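Local coordinates for protein pseudopodium-enriched atypical kinase 1 (Homo sapiens, PDB 6BHC) that is a pseudokinase that forms dimers and probably acts as a signalling scaffold with little or no catalytic activity, at residues Val17-Ile20 with Arg21-Thr25; Asn380-Asp383 with Ile384-Leu388; Ile404-Glu407 with Asp408-Cys411; Ala412-Leu415 with Ala416-Thr420. The protein carries 1 engineered substitution. All blocks are in the same frame, centred on the assembly; numbering follows the deposited sequence.

Interaction 1 of 4, residues Val17-Ile20 with Arg21-Thr25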
loop_
_atom_site.group_PDB
_atom_site.type_symbol
_atom_site.label_atom_id
_atom_site.label_comp_id
_atom_site.label_asym_id
_atom_site.label_seq_id
_atom_site.Cartn_x
_atom_site.Cartn_y
_atom_site.Cartn_z
ATOM N N VAL A 17 8.033 -21.260 -8.045
ATOM C CA VAL A 17 8.926 -20.126 -7.822
ATOM C C VAL A 17 8.876 -19.164 -9.003
ATOM O O VAL A 17 8.965 -17.942 -8.833
ATOM C CB VAL A 17 10.360 -20.623 -7.557
ATOM C CG1 VAL A 17 11.268 -19.459 -7.185
ATOM C CG2 VAL A 17 10.362 -21.682 -6.464
ATOM N N GLY A 18 8.724 -19.696 -10.218
ATOM C CA GLY A 18 8.615 -18.836 -11.384
ATOM C C GLY A 18 7.318 -18.055 -11.427
ATOM O O GLY A 18 7.285 -16.930 -11.933
ATOM N N LYS A 19 6.237 -18.635 -10.899
ATOM C CA LYS A 19 4.953 -17.941 -10.868
ATOM C C LYS A 19 5.002 -16.730 -9.943
ATOM O O LYS A 19 4.580 -15.630 -10.320
ATOM C CB LYS A 19 3.853 -18.911 -10.434
ATOM C CG LYS A 19 2.525 -18.255 -10.104
ATOM C CD LYS A 19 1.880 -17.634 -11.331
ATOM C CE LYS A 19 0.513 -17.062 -10.991
ATOM N NZ LYS A 19 -0.174 -16.497 -12.184
ATOM N N ILE A 20 5.516 -16.915 -8.725
ATOM C CA ILE A 20 5.628 -15.804 -7.781
ATOM C C ILE A 20 6.596 -14.755 -8.310
ATOM O O ILE A 20 6.404 -13.549 -8.107
ATOM C CB ILE A 20 6.055 -16.327 -6.398
ATOM C CG1 ILE A 20 5.018 -17.317 -5.864
ATOM C CG2 ILE A 20 6.259 -15.175 -5.421
ATOM C CD1 ILE A 20 5.344 -17.856 -4.495
ATOM N N ARG A 21 7.651 -15.195 -8.998
ATOM C CA ARG A 21 8.589 -14.258 -9.601
ATOM C C ARG A 21 7.909 -13.412 -10.669
ATOM O O ARG A 21 8.181 -12.211 -10.789
ATOM C CB ARG A 21 9.773 -15.027 -10.185
ATOM C CG ARG A 21 10.862 -14.174 -10.803
ATOM C CD ARG A 21 12.005 -15.068 -11.241
ATOM N NE ARG A 21 12.477 -15.891 -10.131
ATOM C CZ ARG A 21 12.998 -17.105 -10.266
ATOM N NH1 ARG A 21 13.401 -17.776 -9.195
ATOM N NH2 ARG A 21 13.108 -17.654 -11.468
ATOM N N SER A 22 7.016 -14.020 -11.453
ATOM C CA SER A 22 6.297 -13.269 -12.473
ATOM C C SER A 22 5.271 -12.326 -11.858
ATOM O O SER A 22 5.043 -11.231 -12.387
ATOM C CB SER A 22 5.620 -14.230 -13.452
ATOM O OG SER A 22 4.917 -13.523 -14.460
ATOM N N LEU A 23 4.642 -12.730 -10.750
ATOM C CA LEU A 23 3.654 -11.874 -10.099
ATOM C C LEU A 23 4.300 -10.608 -9.551
ATOM O O LEU A 23 3.787 -9.502 -9.751
ATOM C CB LEU A 23 2.944 -12.642 -8.985
ATOM C CG LEU A 23 1.939 -13.712 -9.411
ATOM C CD1 LEU A 23 1.430 -14.473 -8.199
ATOM C CD2 LEU A 23 0.786 -13.084 -10.176
ATOM N N HIS A 24 5.425 -10.753 -8.848
ATOM C CA HIS A 24 6.110 -9.585 -8.304
ATOM C C HIS A 24 6.600 -8.668 -9.414
ATOM O O HIS A 24 6.486 -7.440 -9.312
ATOM C CB HIS A 24 7.277 -10.023 -7.419
ATOM C CG HIS A 24 6.884 -10.327 -6.008
ATOM N ND1 HIS A 24 7.480 -11.324 -5.266
ATOM C CD2 HIS A 24 5.957 -9.759 -5.200
ATOM C CE1 HIS A 24 6.934 -11.361 -4.064
ATOM N NE2 HIS A 24 6.008 -10.423 -3.998
ATOM N N THR A 25 7.143 -9.246 -10.486
ATOM C CA THR A 25 7.675 -8.439 -11.579
ATOM C C THR A 25 6.570 -7.647 -12.267
ATOM O O THR A 25 6.709 -6.443 -12.505
ATOM C CB THR A 25 8.406 -9.336 -12.578
ATOM O OG1 THR A 25 9.512 -9.974 -11.926
ATOM C CG2 THR A 25 8.920 -8.523 -13.753
#

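Interaction 2 of 4, residues Asn380-Asp383 with Ile384-Leu388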
loop_
_atom_site.group_PDB
_atom_site.type_symbol
_atom_site.label_atom_id
_atom_site.label_comp_id
_atom_site.label_asym_id
_atom_site.label_seq_id
_atom_site.Cartn_x
_atom_site.Cartn_y
_atom_site.Cartn_z
ATOM N N ASN A 380 18.368 -14.823 -6.788
ATOM C CA ASN A 380 17.971 -14.813 -5.384
ATOM C C ASN A 380 17.980 -13.397 -4.825
ATOM O O ASN A 380 17.083 -13.015 -4.065
ATOM C CB ASN A 380 18.890 -15.719 -4.566
ATOM C CG ASN A 380 18.756 -17.181 -4.944
ATOM O OD1 ASN A 380 17.777 -17.586 -5.573
ATOM N ND2 ASN A 380 19.742 -17.983 -4.560
ATOM N N TRP A 381 18.986 -12.601 -5.197
ATOM C CA TRP A 381 19.027 -11.210 -4.759
ATOM C C TRP A 381 17.823 -10.434 -5.282
ATOM O O TRP A 381 17.226 -9.638 -4.550
ATOM C CB TRP A 381 20.332 -10.554 -5.211
ATOM C CG TRP A 381 20.467 -9.128 -4.772
ATOM C CD1 TRP A 381 21.067 -8.674 -3.635
ATOM C CD2 TRP A 381 19.986 -7.968 -5.463
ATOM N NE1 TRP A 381 20.993 -7.302 -3.576
ATOM C CE2 TRP A 381 20.333 -6.846 -4.686
ATOM C CE3 TRP A 381 19.297 -7.770 -6.664
ATOM C CZ2 TRP A 381 20.012 -5.546 -5.069
ATOM C CZ3 TRP A 381 18.980 -6.479 -7.042
ATOM C CH2 TRP A 381 19.336 -5.384 -6.247
ATOM N N LEU A 382 17.450 -10.661 -6.544
ATOM C CA LEU A 382 16.300 -9.970 -7.120
ATOM C C LEU A 382 15.008 -10.350 -6.406
ATOM O O LEU A 382 14.188 -9.484 -6.078
ATOM C CB LEU A 382 16.192 -10.283 -8.612
ATOM C CG LEU A 382 16.959 -9.374 -9.570
ATOM C CD1 LEU A 382 16.870 -9.903 -10.993
ATOM C CD2 LEU A 382 16.422 -7.955 -9.492
ATOM N N ASP A 383 14.811 -11.647 -6.161
ATOM C CA ASP A 383 13.569 -12.101 -5.544
ATOM C C ASP A 383 13.401 -11.528 -4.141
ATOM O O ASP A 383 12.290 -11.160 -3.742
ATOM C CB ASP A 383 13.530 -13.630 -5.513
ATOM C CG ASP A 383 13.542 -14.242 -6.904
ATOM O OD1 ASP A 383 13.106 -13.562 -7.858
ATOM O OD2 ASP A 383 13.983 -15.402 -7.044
ATOM N N ILE A 384 14.496 -11.431 -3.385
ATOM C CA ILE A 384 14.421 -10.887 -2.033
ATOM C C ILE A 384 14.161 -9.386 -2.070
ATOM O O ILE A 384 13.323 -8.870 -1.321
ATOM C CB ILE A 384 15.705 -11.222 -1.254
ATOM C CG1 ILE A 384 15.817 -12.733 -1.042
ATOM C CG2 ILE A 384 15.736 -10.487 0.077
ATOM C CD1 ILE A 384 17.060 -13.155 -0.287
ATOM N N LYS A 385 14.871 -8.662 -2.940
ATOM C CA LYS A 385 14.696 -7.215 -3.014
ATOM C C LYS A 385 13.304 -6.845 -3.512
ATOM O O LYS A 385 12.707 -5.875 -3.033
ATOM C CB LYS A 385 15.769 -6.599 -3.912
ATOM C CG LYS A 385 17.168 -6.653 -3.324
ATOM C CD LYS A 385 17.352 -5.630 -2.212
ATOM C CE LYS A 385 17.286 -4.212 -2.758
ATOM N NZ LYS A 385 17.560 -3.189 -1.709
ATOM N N ARG A 386 12.770 -7.605 -4.473
ATOM C CA ARG A 386 11.413 -7.342 -4.942
ATOM C C ARG A 386 10.396 -7.591 -3.836
ATOM O O ARG A 386 9.402 -6.864 -3.718
ATOM C CB ARG A 386 11.096 -8.206 -6.163
ATOM C CG ARG A 386 11.850 -7.816 -7.421
ATOM C CD ARG A 386 11.211 -8.451 -8.645
ATOM N NE ARG A 386 11.881 -8.069 -9.883
ATOM C CZ ARG A 386 12.617 -8.894 -10.620
ATOM N NH1 ARG A 386 12.775 -10.157 -10.247
ATOM N NH2 ARG A 386 13.188 -8.460 -11.735
ATOM N N THR A 387 10.631 -8.617 -3.014
ATOM C CA THR A 387 9.736 -8.894 -1.896
ATOM C C THR A 387 9.783 -7.774 -0.865
ATOM O O THR A 387 8.739 -7.333 -0.370
ATOM C CB THR A 387 10.101 -10.233 -1.255
ATOM O OG1 THR A 387 10.009 -11.274 -2.236
ATOM C CG2 THR A 387 9.166 -10.550 -0.099
ATOM N N LEU A 388 10.986 -7.296 -0.535
ATOM C CA LEU A 388 11.120 -6.219 0.440
ATOM C C LEU A 388 10.431 -4.947 -0.042
ATOM O O LEU A 388 9.699 -4.300 0.716
ATOM C CB LEU A 388 12.599 -5.955 0.725
ATOM C CG LEU A 388 13.334 -7.066 1.476
ATOM C CD1 LEU A 388 14.821 -6.758 1.574
ATOM C CD2 LEU A 388 12.730 -7.251 2.857
HETATM O O HOH W 1 11.469 -11.799 -8.564
#

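Interaction 3 of 4, residues Ile404-Glu407 with Asp408-Cys411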
loop_
_atom_site.group_PDB
_atom_site.type_symbol
_atom_site.label_atom_id
_atom_site.label_comp_id
_atom_site.label_asym_id
_atom_site.label_seq_id
_atom_site.Cartn_x
_atom_site.Cartn_y
_atom_site.Cartn_z
ATOM N N ILE A 404 4.379 8.684 -1.265
ATOM C CA ILE A 404 5.368 8.034 -2.116
ATOM C C ILE A 404 6.411 9.071 -2.504
ATOM O O ILE A 404 6.086 10.088 -3.127
ATOM C CB ILE A 404 4.717 7.410 -3.359
ATOM C CG1 ILE A 404 3.650 6.396 -2.945
ATOM C CG2 ILE A 404 5.770 6.750 -4.237
ATOM C CD1 ILE A 404 4.198 5.215 -2.174
ATOM N N SER A 405 7.661 8.816 -2.138
ATOM C CA SER A 405 8.750 9.723 -2.459
ATOM C C SER A 405 9.292 9.427 -3.855
ATOM O O SER A 405 8.995 8.398 -4.466
ATOM C CB SER A 405 9.866 9.611 -1.423
ATOM O OG SER A 405 10.532 8.364 -1.531
ATOM N N LEU A 406 10.105 10.358 -4.356
ATOM C CA LEU A 406 10.711 10.180 -5.670
ATOM C C LEU A 406 11.629 8.964 -5.693
ATOM O O LEU A 406 11.677 8.232 -6.689
ATOM C CB LEU A 406 11.474 11.443 -6.065
ATOM C CG LEU A 406 12.260 11.387 -7.374
ATOM C CD1 LEU A 406 11.338 11.071 -8.539
ATOM C CD2 LEU A 406 12.995 12.698 -7.603
ATOM N N GLU A 407 12.355 8.725 -4.598
ATOM C CA GLU A 407 13.266 7.587 -4.552
ATOM C C GLU A 407 12.516 6.261 -4.577
ATOM O O GLU A 407 13.024 5.276 -5.126
ATOM C CB GLU A 407 14.155 7.674 -3.310
ATOM C CG GLU A 407 15.317 6.693 -3.318
ATOM C CD GLU A 407 16.236 6.860 -2.126
ATOM O OE1 GLU A 407 16.802 5.846 -1.667
ATOM O OE2 GLU A 407 16.392 8.003 -1.646
ATOM N N ASP A 408 11.313 6.213 -3.997
ATOM C CA ASP A 408 10.523 4.986 -4.040
ATOM C C ASP A 408 10.125 4.640 -5.467
ATOM O O ASP A 408 10.179 3.472 -5.872
ATOM C CB ASP A 408 9.279 5.127 -3.162
ATOM C CG ASP A 408 9.615 5.405 -1.712
ATOM O OD1 ASP A 408 10.703 4.989 -1.260
ATOM O OD2 ASP A 408 8.786 6.038 -1.024
ATOM N N TRP A 409 9.714 5.643 -6.242
ATOM C CA TRP A 409 9.378 5.418 -7.643
ATOM C C TRP A 409 10.587 4.906 -8.418
ATOM O O TRP A 409 10.501 3.903 -9.135
ATOM C CB TRP A 409 8.839 6.712 -8.254
ATOM C CG TRP A 409 8.593 6.661 -9.733
ATOM C CD1 TRP A 409 8.342 5.553 -10.493
ATOM C CD2 TRP A 409 8.579 7.775 -10.632
ATOM N NE1 TRP A 409 8.173 5.911 -11.809
ATOM C CE2 TRP A 409 8.315 7.270 -11.920
ATOM C CE3 TRP A 409 8.766 9.152 -10.473
ATOM C CZ2 TRP A 409 8.231 8.093 -13.041
ATOM C CZ3 TRP A 409 8.681 9.967 -11.586
ATOM C CH2 TRP A 409 8.415 9.435 -12.854
ATOM N N LEU A 410 11.732 5.580 -8.273
ATOM C CA LEU A 410 12.928 5.174 -9.004
ATOM C C LEU A 410 13.373 3.772 -8.605
ATOM O O LEU A 410 13.842 2.997 -9.448
ATOM C CB LEU A 410 14.049 6.188 -8.773
ATOM C CG LEU A 410 13.725 7.634 -9.161
ATOM C CD1 LEU A 410 14.901 8.560 -8.879
ATOM C CD2 LEU A 410 13.310 7.722 -10.621
ATOM N N CYS A 411 13.233 3.424 -7.323
ATOM C CA CYS A 411 13.590 2.079 -6.886
ATOM C C CYS A 411 12.656 1.040 -7.494
ATOM O O CYS A 411 13.098 -0.049 -7.879
ATOM C CB CYS A 411 13.566 1.997 -5.360
ATOM S SG CYS A 411 14.078 0.396 -4.693
#

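Interaction 4 of 4, residues Ala412-Leu415 with Ala416-Thr420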
loop_
_atom_site.group_PDB
_atom_site.type_symbol
_atom_site.label_atom_id
_atom_site.label_comp_id
_atom_site.label_asym_id
_atom_site.label_seq_id
_atom_site.Cartn_x
_atom_site.Cartn_y
_atom_site.Cartn_z
ATOM N N ALA A 412 11.363 1.361 -7.592
ATOM C CA ALA A 412 10.427 0.454 -8.245
ATOM C C ALA A 412 10.757 0.290 -9.724
ATOM O O ALA A 412 10.629 -0.810 -10.271
ATOM C CB ALA A 412 8.993 0.953 -8.066
ATOM N N GLN A 413 11.178 1.373 -10.389
ATOM C CA GLN A 413 11.585 1.270 -11.788
ATOM C C GLN A 413 12.744 0.300 -11.951
ATOM O O GLN A 413 12.776 -0.494 -12.898
ATOM C CB GLN A 413 11.979 2.641 -12.334
ATOM C CG GLN A 413 10.829 3.584 -12.626
ATOM C CD GLN A 413 11.276 4.808 -13.407
ATOM O OE1 GLN A 413 10.466 5.669 -13.750
ATOM N NE2 GLN A 413 12.571 4.889 -13.694
ATOM N N TYR A 414 13.707 0.353 -11.032
ATOM C CA TYR A 414 14.889 -0.492 -11.123
ATOM C C TYR A 414 14.525 -1.966 -10.990
ATOM O O TYR A 414 14.818 -2.775 -11.877
ATOM C CB TYR A 414 15.887 -0.065 -10.049
ATOM C CG TYR A 414 17.132 -0.910 -9.945
ATOM C CD1 TYR A 414 17.753 -1.425 -11.078
ATOM C CD2 TYR A 414 17.705 -1.168 -8.708
ATOM C CE1 TYR A 414 18.901 -2.187 -10.974
ATOM C CE2 TYR A 414 18.848 -1.924 -8.595
ATOM C CZ TYR A 414 19.443 -2.430 -9.726
ATOM O OH TYR A 414 20.587 -3.182 -9.599
ATOM N N LEU A 415 13.864 -2.331 -9.889
ATOM C CA LEU A 415 13.593 -3.741 -9.620
ATOM C C LEU A 415 12.568 -4.328 -10.582
ATOM O O LEU A 415 12.577 -5.540 -10.826
ATOM C CB LEU A 415 13.124 -3.917 -8.177
ATOM C CG LEU A 415 14.141 -3.493 -7.116
ATOM C CD1 LEU A 415 13.630 -3.810 -5.722
ATOM C CD2 LEU A 415 15.481 -4.165 -7.370
ATOM N N ALA A 416 11.681 -3.499 -11.137
ATOM C CA ALA A 416 10.641 -4.024 -12.018
ATOM C C ALA A 416 11.217 -4.482 -13.352
ATOM O O ALA A 416 10.768 -5.487 -13.915
ATOM C CB ALA A 416 9.557 -2.973 -12.241
ATOM N N PHE A 417 12.210 -3.762 -13.872
ATOM C CA PHE A 417 12.746 -4.031 -15.199
ATOM C C PHE A 417 14.122 -4.679 -15.188
ATOM O O PHE A 417 14.619 -5.047 -16.258
ATOM C CB PHE A 417 12.801 -2.733 -16.017
ATOM C CG PHE A 417 11.450 -2.175 -16.352
ATOM C CD1 PHE A 417 10.801 -1.317 -15.478
ATOM C CD2 PHE A 417 10.823 -2.517 -17.538
ATOM C CE1 PHE A 417 9.554 -0.807 -15.784
ATOM C CE2 PHE A 417 9.576 -2.010 -17.851
ATOM C CZ PHE A 417 8.940 -1.155 -16.972
ATOM N N ALA A 418 14.750 -4.828 -14.026
ATOM C CA ALA A 418 16.046 -5.484 -13.966
ATOM C C ALA A 418 15.895 -6.989 -14.156
ATOM O O ALA A 418 14.898 -7.594 -13.752
ATOM C CB ALA A 418 16.736 -5.190 -12.633
ATOM N N THR A 419 16.896 -7.591 -14.793
ATOM C CA THR A 419 16.964 -9.032 -14.983
ATOM C C THR A 419 18.331 -9.520 -14.531
ATOM O O THR A 419 19.247 -8.731 -14.283
ATOM C CB THR A 419 16.731 -9.434 -16.448
ATOM O OG1 THR A 419 17.823 -8.967 -17.252
ATOM C CG2 THR A 419 15.426 -8.845 -16.975
ATOM N N THR A 420 18.468 -10.844 -14.429
ATOM C CA THR A 420 19.767 -11.412 -14.092
ATOM C C THR A 420 20.804 -11.089 -15.159
ATOM O O THR A 420 21.984 -10.905 -14.842
ATOM C CB THR A 420 19.653 -12.925 -13.899
ATOM O OG1 THR A 420 19.202 -13.534 -15.114
ATOM C CG2 THR A 420 18.671 -13.246 -12.780
#

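Interaction 1 of 4, residues Val17-Ile20 with Arg21-Thr25
L23 N donates to K19 O at 2.9 Å, with an N-H...O angle of 150°, the shortest of four i to i+4 backbone bonds joining 17-20 to 21-25. The carbonyls of V17, G18 and I20 accept in the same way from R21, S22 and H24, so all nine residues lie on continuous helix. The isobutyl group of L23 leans back over the same turn: CG stands 3.4 Å from K19 O and CD1 is 3.9 Å from K19 CE. The lysine chain, turned at chi2, thus slants across both methyl branches of the leucine. R21 CG is anti to the backbone N and the chain folds at chi3 (-55°), which carries the guanidinium back over the preceding turn. There NH1 lies 3.4 Å from V17 CG1, while V17 O stands 4.1 Å above one face of the group, offset toward its rim. I20 and H24 run side by side in the same direction, with CG2 of the isoleucine 4.0 Å from ND1 of the imidazole. T25 OG1 adds a 2.8 Å bond to R21 O, which also accepts from T25 N on the opposite side of the carbonyl plane. Helix 16-39 packs on helix 371-396 of its own chain, where R21 NH1 forms a salt bridge with D383 and H24 touches T387 and M390. The second subunit closes in too: its H24 ring meets H24 at about 35° between planes, and its I384, T387 and L388 pack on K19, I20 and L23, placing this surface turn at the dimer interface.

Interaction 2 of 4, residues Asn380-Asp383 with Ile384-Leu388
D383 O is gripped twice by T387: the backbone N bonds at 3.1 Å and the hydroxyl OG1 donates at 2.7 Å, the two arriving from opposite faces of the carbonyl plane. T387 OG1 sits beside its own backbone N (chi1 -59°), so the buried hydroxyl spends its proton within the helix. N380 O, W381 O and L382 O each receive the N-H four residues on; the bond from R386 N to L382 O is 2.8 Å and runs nearly along the C=O axis. D383 OD1 and R386 NH1 are 4.2 Å apart, too far for a salt bridge, the carboxylate and guanidinium planes turned 40° from each other. One water spans them, donating to OD1 and accepting from NH1 at 2.7 Å in the plane of the guanidinium. OD1 also accepts from Q379 NE2, OD2 pairs with R21, and R386 NE bonds to L415 O. L382 CD2 lies 3.9 Å above one guanidinium face. K385 CG makes a CH-pi contact over the face of W381, 3.5 Å from the six-membered ring centroid and 17° off the normal. With an alanine here instead of W381, the aliphatic part of K385 would probably lose the face it rests on and turn more freely. Helix 16-39 touches R386 and T387 through T25, L28 and H24, L423 of helix 420-430 touches W381 and L382, and I20 of the second subunit packs on D383 and T387.

Interaction 3 of 4, residues Ile404-Glu407 with Asp408-Cys411
D408 and S405 face one another across the first turn of helix 406-417, each side chain directed to the backbone of the other. The carboxylate oxygen D408 OD2 accepts from S405 N at 3.2 Å (N-H...O 161°), the donor standing well out of the carboxylate plane, 43° above it. In return S405 OG receives a weak bond of 3.4 Å from D408 N. The serine hydroxyl reaches that place because it lies between its own backbone N and carbonyl carbon (chi1 70°), directed toward D408 N in the first turn. S405 O is offered two further weak bonds, from D408 N and W409 N. Replacing D408 with an alanine would probably leave S405 N without its carboxylate partner and the start of the helix less firmly set. Beside the box, I404 CG2 rests 4.0 Å from D408 CB. On another side of the turn L406 sends CD1 obliquely to the indole of W409, 3.7 Å from CE3, while its CG sits 4.2 Å from L410 CD1; the leucine is thus shared between two later side chains. Regular helical bonds follow, L410 N to L406 O and C411 N to E407 O, the latter 2.9 Å. The indole stacks on F39 and meets F115 edge-to-face, while E407 OE1 forms a salt bridge with R178 of helix 173-194, so this head of the helix is seated against helix 16-39 and the kinase domain. The reciprocal side-chain-to-backbone pairing of N-cap S405 with D408 is the classical capping box of a helix start.

Interaction 4 of 4, residues Ala412-Leu415 with Ala416-Thr420
F417 presents the edge of its phenyl ring to Q413 O, which lies in the ring plane 3.4 Å from CD1. The other aromatic group, Y414, is approached obliquely: the methyl of A418 comes 4.1 Å from CE1, a small apolar contact. That meeting depends on the tyrosine CG lying anti to the backbone N (chi1 176°), which brings the ring atoms CD1 and CE1 near A418 CB. The backbone bonding turns irregular here, with F417 as the weak point. A416 N still gives a sound bond of 3.0 Å to A412 O, and A416 CB comes within 3.1 Å of the same oxygen. F417 N makes two weak bonds within the stretch, to Q413 O at 3.5 Å and to Y414 O at 3.4 Å. Y414 O then receives A418 N at 3.0 Å, the donor close to the C=O direction though the hydrogen bond is bent (N-H...O 132°), and A418 CB sits 3.2 Å from it. Around the turn, L28 of helix 16-39 touches L415 and A416, K29 touches A416 and F417, and W355 and P357 lie against Y414. A418 is the first residue to leave helical angles and T419 serves as N-cap, its OG1 capping a backbone N of the following helix 420-430. The arrangement is thus a helix C-terminus passing through a short non-helical link into the N-cap of the next helix.

Overall arrangement
All four contacts are local, and their differences follow from place. Interaction 1 is at the surface and interaction 2 partly buried; they lie on helices 16-39 and 371-396, which a salt bridge links, and both face the second subunit. Interactions 3 and 4 share helix 406-417, covering its capped, partly buried start and its buried end; no other chain touches interaction 4. Backbone bonds and aliphatic side-chain contacts dominate interaction 1, polar and water-mediated chemistry interaction 2, capping and aromatic packing interaction 3, and apolar contacts with partly weak backbone bonds at the helix end interaction 4. R386 connects interactions 2 and 4, whose centres are about 10 Å apart, consistent with a helical bundle joining the kinase domain to the dimer interface.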